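Local coordinates for type 3 secretion system chaperone YscE (Yersinia pestis, PDB 2P58), which acts with YscG as a cytoplasmic chaperone that keeps the needle protein YscF from polymerising before it is secreted through the type III injectisome, at residues 38-41 against 42-45; 28-31 against 32-35; 46-49 against 50-54. One frame throughout, in Å; residues are numbered along the deposited sequence.

In the fold
All three contacts are local ones in a helical hairpin made of helix 10-30, a short loop and helix 37-60. Contact 2 marks the exit from the first helix, contact 1 the opening turns of the second, and contact 3 the turns that follow directly. The centres of contacts 1 and 2 are about 10 Å apart, and the two meet across the bend: Tyr40 OH lies 2.7 Å from Met31 O, a probable hydrogen bond. Contact 3 is centred about 13 Å from contact 1 and about 16 Å from contact 2. It is the buried one of the three, and both it and contact 1 also pack against another protein chain of the assembly.

Contact 1: residues 38-41 against 42-45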
loop_
_atom_site.group_PDB
_atom_site.type_symbol
_atom_site.label_atom_id
_atom_site.label_comp_id
_atom_site.label_asym_id
_atom_site.label_seq_id
_atom_site.Cartn_x
_atom_site.Cartn_y
_atom_site.Cartn_z
ATOM N N LYS A 38 18.236 1.141 21.713
ATOM C CA LYS A 38 17.067 0.538 21.070
ATOM C C LYS A 38 15.910 1.544 21.000
ATOM O O LYS A 38 15.116 1.523 20.053
ATOM C CB LYS A 38 16.604 -0.711 21.836
ATOM C CG LYS A 38 17.621 -1.809 21.782
ATOM C CD LYS A 38 17.032 -3.093 22.349
ATOM C CE LYS A 38 18.085 -4.172 22.357
ATOM N NZ LYS A 38 17.480 -5.488 22.753
ATOM N N GLN A 39 15.782 2.382 22.026
ATOM C CA GLN A 39 14.712 3.375 22.019
ATOM C C GLN A 39 14.963 4.357 20.860
ATOM O O GLN A 39 14.009 4.783 20.168
ATOM C CB GLN A 39 14.670 4.122 23.359
ATOM C CG GLN A 39 13.579 5.216 23.452
ATOM C CD GLN A 39 12.188 4.675 23.263
ATOM O OE1 GLN A 39 11.610 4.697 22.144
ATOM N NE2 GLN A 39 11.628 4.203 24.328
ATOM N N TYR A 40 16.227 4.719 20.635
ATOM C CA TYR A 40 16.494 5.646 19.546
ATOM C C TYR A 40 16.338 5.004 18.179
ATOM O O TYR A 40 16.085 5.699 17.210
ATOM C CB TYR A 40 17.870 6.316 19.676
ATOM C CG TYR A 40 17.792 7.447 20.675
ATOM C CD1 TYR A 40 17.882 7.208 22.042
ATOM C CD2 TYR A 40 17.474 8.745 20.254
ATOM C CE1 TYR A 40 17.637 8.221 22.968
ATOM C CE2 TYR A 40 17.231 9.766 21.186
ATOM C CZ TYR A 40 17.309 9.501 22.520
ATOM O OH TYR A 40 17.036 10.495 23.440
ATOM N N GLN A 41 16.455 3.683 18.093
ATOM C CA GLN A 41 16.264 3.035 16.798
ATOM C C GLN A 41 14.782 3.142 16.486
ATOM O O GLN A 41 14.418 3.445 15.344
ATOM C CB GLN A 41 16.759 1.580 16.826
ATOM C CG GLN A 41 18.293 1.567 16.926
ATOM C CD GLN A 41 18.881 0.270 17.417
ATOM O OE1 GLN A 41 20.039 0.232 17.876
ATOM N NE2 GLN A 41 18.108 -0.807 17.320
ATOM N N VAL A 42 13.935 2.953 17.496
ATOM C CA VAL A 42 12.488 3.055 17.330
ATOM C C VAL A 42 12.122 4.492 16.952
ATOM O O VAL A 42 11.429 4.741 15.960
ATOM C CB VAL A 42 11.726 2.663 18.644
ATOM C CG1 VAL A 42 10.218 2.949 18.517
ATOM C CG2 VAL A 42 11.947 1.188 18.947
ATOM N N TRP A 43 12.594 5.453 17.739
ATOM C CA TRP A 43 12.260 6.851 17.446
ATOM C C TRP A 43 12.784 7.351 16.097
ATOM O O TRP A 43 12.101 8.143 15.433
ATOM C CB TRP A 43 12.777 7.760 18.565
ATOM C CG TRP A 43 12.020 7.657 19.864
ATOM C CD1 TRP A 43 10.679 7.381 20.035
ATOM C CD2 TRP A 43 12.523 8.001 21.158
ATOM N NE1 TRP A 43 10.326 7.545 21.352
ATOM C CE2 TRP A 43 11.433 7.932 22.064
ATOM C CE3 TRP A 43 13.791 8.364 21.641
ATOM C CZ2 TRP A 43 11.568 8.219 23.431
ATOM C CZ3 TRP A 43 13.926 8.647 23.000
ATOM C CH2 TRP A 43 12.811 8.572 23.877
ATOM N N GLN A 44 13.986 6.936 15.695
ATOM C CA GLN A 44 14.554 7.350 14.408
ATOM C C GLN A 44 13.671 6.815 13.274
ATOM O O GLN A 44 13.413 7.522 12.304
ATOM C CB GLN A 44 15.977 6.821 14.209
ATOM C CG GLN A 44 16.626 7.118 12.812
ATOM C CD GLN A 44 16.293 6.093 11.683
ATOM O OE1 GLN A 44 16.288 4.873 11.891
ATOM N NE2 GLN A 44 16.054 6.606 10.471
ATOM N N ARG A 45 13.195 5.583 13.420
ATOM C CA ARG A 45 12.343 4.998 12.381
ATOM C C ARG A 45 11.057 5.771 12.249
ATOM O O ARG A 45 10.567 6.008 11.135
ATOM C CB ARG A 45 11.958 3.559 12.731
ATOM C CG ARG A 45 12.309 2.566 11.662
ATOM C CD ARG A 45 13.808 2.390 11.659
ATOM N NE ARG A 45 14.165 0.972 11.556
ATOM C CZ ARG A 45 15.287 0.435 12.028
ATOM N NH1 ARG A 45 16.198 1.178 12.658
ATOM N NH2 ARG A 45 15.499 -0.860 11.871
#
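Trp43 is met by two side chains from the preceding turn of its helix, Gln39 over one face and Tyr40 at an edge. Gln39 leaves the backbone with CG anti to N (chi1 179°) and then bends at chi2, which lays the chain over the indole. Its CG sits 3.3 Å from the centroid of the six-membered ring, almost on the ring normal, in a CH-pi contact. Farther along, the amide slants gently over the indole, the two planes 24° apart, and OE1 comes above the pyrrole side. There it is 3.2 Å from Trp43 NE1, but the angle is too poor for a hydrogen bond, so the amide rests on the face of the ring without capturing its N-H.

Tyr40 makes a different kind of contact. It presents its ring face to the six-membered edge of Trp43 in a T-shaped stack, with planes at 88° and centroids 5.0 Å apart. Trp43 CE3 stands over the phenol ring, and the nearest pair is Tyr40 CZ and Trp43 CZ3 at 3.5 Å. The phenol hydroxyl also lies near Trp43 CZ3, and its polar partner is Met31 O, to which it is hydrogen-bonded.

Beneath these side chains the helix backbone is regular. Trp43 N donates to Gln39 O at 2.9 Å and nearly straight, within the same turn that brings the two side chains together. Neighbouring i to i+4 bonds tie Val42 to Lys38 and Gln44 to Tyr40.

Within the hairpin, the Trp43 side chain packs on Leu27 and Asp30 of helix 10-30, so the cluster links the start of helix 37-60 to the end of its partner, while Val42 and Arg45 pack against another protein chain.

Contact 2: residues 28-31 against 32-35; sequences KKDM and MRGG
Asp30 and Arg33 lie side by side and point the same way, and one carboxylate oxygen of Asp30 sits over the face of the Arg33 guanidinium. This oxygen, Asp30 OD1, is 3.1 Å from Arg33 NH2, over the centre of the group and well above its plane. No N-H points at the oxygen, so the salt bridge rests on charge alone; the carboxylate and guanidinium planes are 38° apart. The arginine chain is extended from CG to NE, and its aliphatic part runs past the backbone of Asp30, with Arg33 CG 3.4 Å from Asp30 O.

That same carbonyl also holds the main chain: Arg33 N donates to Asp30 O at 3.1 Å, closing a type I turn from Asp30 to Arg33. One residue earlier Met32 N donates to Lys29 O, likewise at 3.1 Å.

Farther out, Asp30 OD2 forms a salt bridge with Lys26, so the carboxylate is shared between two basic side chains and would probably be stabilised in its charged form. Trp43 of helix 37-60 lies against the side chain of Met31, a selenomethionine here.

Beyond Arg33 comes Gly34, whose positive phi of 89° leads the chain away from the helical path. A type I turn with i to i+3 bonds, followed by a glycine of positive phi, thus carries the chain from helix 10-30 into the connecting loop of the alpha-helical hairpin.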
loop_
_atom_site.group_PDB
_atom_site.type_symbol
_atom_site.label_atom_id
_atom_site.label_comp_id
_atom_site.label_asym_id
_atom_site.label_seq_id
_atom_site.Cartn_x
_atom_site.Cartn_y
_atom_site.Cartn_z
ATOM N N LYS A 28 10.105 14.700 18.433
ATOM C CA LYS A 28 11.413 15.315 18.633
ATOM C C LYS A 28 11.576 15.748 20.088
ATOM O O LYS A 28 12.684 15.739 20.621
ATOM C CB LYS A 28 11.609 16.488 17.687
ATOM C CG LYS A 28 11.749 16.038 16.230
ATOM C CD LYS A 28 11.880 17.249 15.341
ATOM C CE LYS A 28 12.133 16.856 13.913
ATOM N NZ LYS A 28 12.225 18.080 13.085
ATOM N N LYS A 29 10.473 16.124 20.736
ATOM C CA LYS A 29 10.529 16.470 22.169
ATOM C C LYS A 29 10.770 15.191 23.002
ATOM O O LYS A 29 11.534 15.200 23.979
ATOM C CB LYS A 29 9.240 17.172 22.599
ATOM C CG LYS A 29 9.180 18.582 22.054
ATOM C CD LYS A 29 7.898 19.314 22.476
ATOM C CE LYS A 29 7.717 20.624 21.686
ATOM N NZ LYS A 29 6.278 21.053 21.776
ATOM N N ASP A 30 10.131 14.082 22.622
ATOM C CA ASP A 30 10.367 12.829 23.341
ATOM C C ASP A 30 11.846 12.412 23.182
ATOM O O ASP A 30 12.433 11.837 24.076
ATOM C CB ASP A 30 9.490 11.670 22.799
ATOM C CG ASP A 30 8.004 11.838 23.121
ATOM O OD1 ASP A 30 7.657 12.687 23.970
ATOM O OD2 ASP A 30 7.178 11.108 22.518
HETATM N N MSE A 31 12.445 12.709 22.039
HETATM C CA MSE A 31 13.829 12.332 21.811
HETATM C C MSE A 31 14.841 13.155 22.631
HETATM O O MSE A 31 16.052 12.896 22.584
HETATM C CB MSE A 31 14.145 12.413 20.316
HETATM C CG MSE A 31 13.313 11.395 19.475
HETATM SE SE MSE A 31 13.521 11.513 17.633
HETATM C CE MSE A 31 15.117 10.936 17.493
HETATM N N MSE A 32 14.347 14.150 23.351
HETATM C CA MSE A 32 15.234 14.946 24.196
HETATM C C MSE A 32 15.296 14.313 25.603
HETATM O O MSE A 32 16.091 14.721 26.468
HETATM C CB MSE A 32 14.728 16.401 24.260
HETATM C CG MSE A 32 15.052 17.213 22.996
HETATM SE SE MSE A 32 16.802 17.208 22.455
HETATM C CE MSE A 32 17.604 18.103 23.970
ATOM N N ARG A 33 14.483 13.281 25.816
ATOM C CA ARG A 33 14.404 12.637 27.123
ATOM C C ARG A 33 15.520 11.679 27.419
ATOM O O ARG A 33 15.731 11.314 28.577
ATOM C CB ARG A 33 13.097 11.855 27.273
ATOM C CG ARG A 33 11.867 12.699 27.341
ATOM C CD ARG A 33 10.618 11.819 27.185
ATOM N NE ARG A 33 9.416 12.646 27.147
ATOM C CZ ARG A 33 8.183 12.187 26.968
ATOM N NH1 ARG A 33 7.967 10.885 26.796
ATOM N NH2 ARG A 33 7.158 13.040 26.988
ATOM N N GLY A 34 16.209 11.238 26.377
ATOM C CA GLY A 34 17.268 10.276 26.577
ATOM C C GLY A 34 16.647 8.892 26.499
ATOM O O GLY A 34 15.422 8.769 26.395
ATOM N N GLY A 35 17.472 7.858 26.541
ATOM C CA GLY A 35 16.937 6.500 26.438
ATOM C C GLY A 35 18.023 5.613 25.926
ATOM O O GLY A 35 19.116 6.091 25.639
#

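Contact 3: residues 46-49 against 50-54; sequences ESKA and LESAI
Two groups of Ser52 grip Lys48 O: the side-chain OG at 2.8 Å and the backbone N at 2.9 Å. They reach it from opposite faces of the carbonyl plane. Ser52 OG lies beside its own backbone N (chi1 -68°), which turns the hydroxyl back along the helix toward the carbonyl four residues earlier. The buried hydroxyl thus finds an acceptor inside its own helix, without breaking the backbone bond.

A second serine, Ser47, takes the other course. Its OG, anti to the backbone N, donates a weak hydrogen bond to Glu51 OE2 at 3.2 Å. The glutamate chain, extended beyond CG, leans back over the preceding turn, with its CG 3.2 Å from Ser47 O. Its other oxygen, OE1, lies 3.6 Å from Lys48 CD, where the two side chains cross at about a right angle. The lysine ammonium makes no direct ion pair here: Lys48 NZ is 5.5 Å from Glu51 OE1, near enough only for a probable long-range attraction.

Glu46 and Leu50 run alongside each other in the same direction, one turn apart, and are tied by a regular backbone bond.

This part of helix 37-60 lies between two neighbours. Ser47 packs on Leu24 and Leu27, and Ile54 on Leu20, all of helix 10-30, whereas Ala49, Ser52 and Ala53 pack against another protein chain of the assembly.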
loop_
_atom_site.group_PDB
_atom_site.type_symbol
_atom_site.label_atom_id
_atom_site.label_comp_id
_atom_site.label_asym_id
_atom_site.label_seq_id
_atom_site.Cartn_x
_atom_site.Cartn_y
_atom_site.Cartn_z
ATOM N N GLU A 46 10.475 6.112 13.392
ATOM C CA GLU A 46 9.219 6.847 13.376
ATOM C C GLU A 46 9.437 8.227 12.809
ATOM O O GLU A 46 8.643 8.706 12.007
ATOM C CB GLU A 46 8.580 6.963 14.781
ATOM C CG GLU A 46 7.118 7.363 14.620
ATOM C CD GLU A 46 6.383 7.659 15.902
ATOM O OE1 GLU A 46 6.905 7.352 16.984
ATOM O OE2 GLU A 46 5.260 8.210 15.796
ATOM N N SER A 47 10.508 8.880 13.242
ATOM C CA SER A 47 10.801 10.218 12.758
ATOM C C SER A 47 10.951 10.240 11.226
ATOM O O SER A 47 10.399 11.114 10.554
ATOM C CB SER A 47 12.084 10.752 13.427
ATOM O OG SER A 47 12.309 12.082 12.972
ATOM N N LYS A 48 11.720 9.303 10.676
ATOM C CA LYS A 48 11.907 9.252 9.238
ATOM C C LYS A 48 10.586 8.970 8.506
ATOM O O LYS A 48 10.332 9.511 7.414
ATOM C CB LYS A 48 12.944 8.197 8.871
ATOM C CG LYS A 48 13.470 8.400 7.451
ATOM C CD LYS A 48 14.126 9.795 7.346
ATOM C CE LYS A 48 14.492 10.151 5.909
ATOM N NZ LYS A 48 15.324 9.082 5.310
ATOM N N ALA A 49 9.744 8.128 9.094
ATOM C CA ALA A 49 8.452 7.816 8.474
ATOM C C ALA A 49 7.577 9.079 8.419
ATOM O O ALA A 49 6.911 9.381 7.414
ATOM C CB ALA A 49 7.757 6.731 9.258
ATOM N N LEU A 50 7.593 9.837 9.505
ATOM C CA LEU A 50 6.778 11.052 9.538
ATOM C C LEU A 50 7.297 12.078 8.550
ATOM O O LEU A 50 6.502 12.697 7.842
ATOM C CB LEU A 50 6.774 11.645 10.954
ATOM C CG LEU A 50 5.928 10.862 11.959
ATOM C CD1 LEU A 50 6.267 11.317 13.372
ATOM C CD2 LEU A 50 4.435 11.057 11.656
ATOM N N GLU A 51 8.621 12.277 8.508
ATOM C CA GLU A 51 9.208 13.244 7.594
ATOM C C GLU A 51 8.852 12.846 6.170
ATOM O O GLU A 51 8.537 13.685 5.337
ATOM C CB GLU A 51 10.743 13.284 7.761
ATOM C CG GLU A 51 11.166 13.916 9.097
ATOM C CD GLU A 51 12.635 13.657 9.446
ATOM O OE1 GLU A 51 13.346 13.010 8.634
ATOM O OE2 GLU A 51 13.070 14.097 10.545
ATOM N N SER A 52 8.920 11.548 5.906
ATOM C CA SER A 52 8.618 11.026 4.566
ATOM C C SER A 52 7.174 11.259 4.166
ATOM O O SER A 52 6.871 11.550 3.016
ATOM C CB SER A 52 8.927 9.525 4.536
ATOM O OG SER A 52 10.337 9.323 4.641
ATOM N N ALA A 53 6.270 11.042 5.107
ATOM C CA ALA A 53 4.863 11.246 4.843
ATOM C C ALA A 53 4.571 12.723 4.573
ATOM O O ALA A 53 3.840 13.073 3.654
ATOM C CB ALA A 53 4.028 10.746 6.053
ATOM N N ILE A 54 5.155 13.598 5.381
ATOM C CA ILE A 54 4.937 15.036 5.190
ATOM C C ILE A 54 5.430 15.435 3.797
ATOM O O ILE A 54 4.754 16.176 3.078
ATOM C CB ILE A 54 5.691 15.838 6.305
ATOM C CG1 ILE A 54 5.007 15.594 7.648
ATOM C CG2 ILE A 54 5.758 17.311 5.956
ATOM C CD1 ILE A 54 5.893 15.903 8.871
#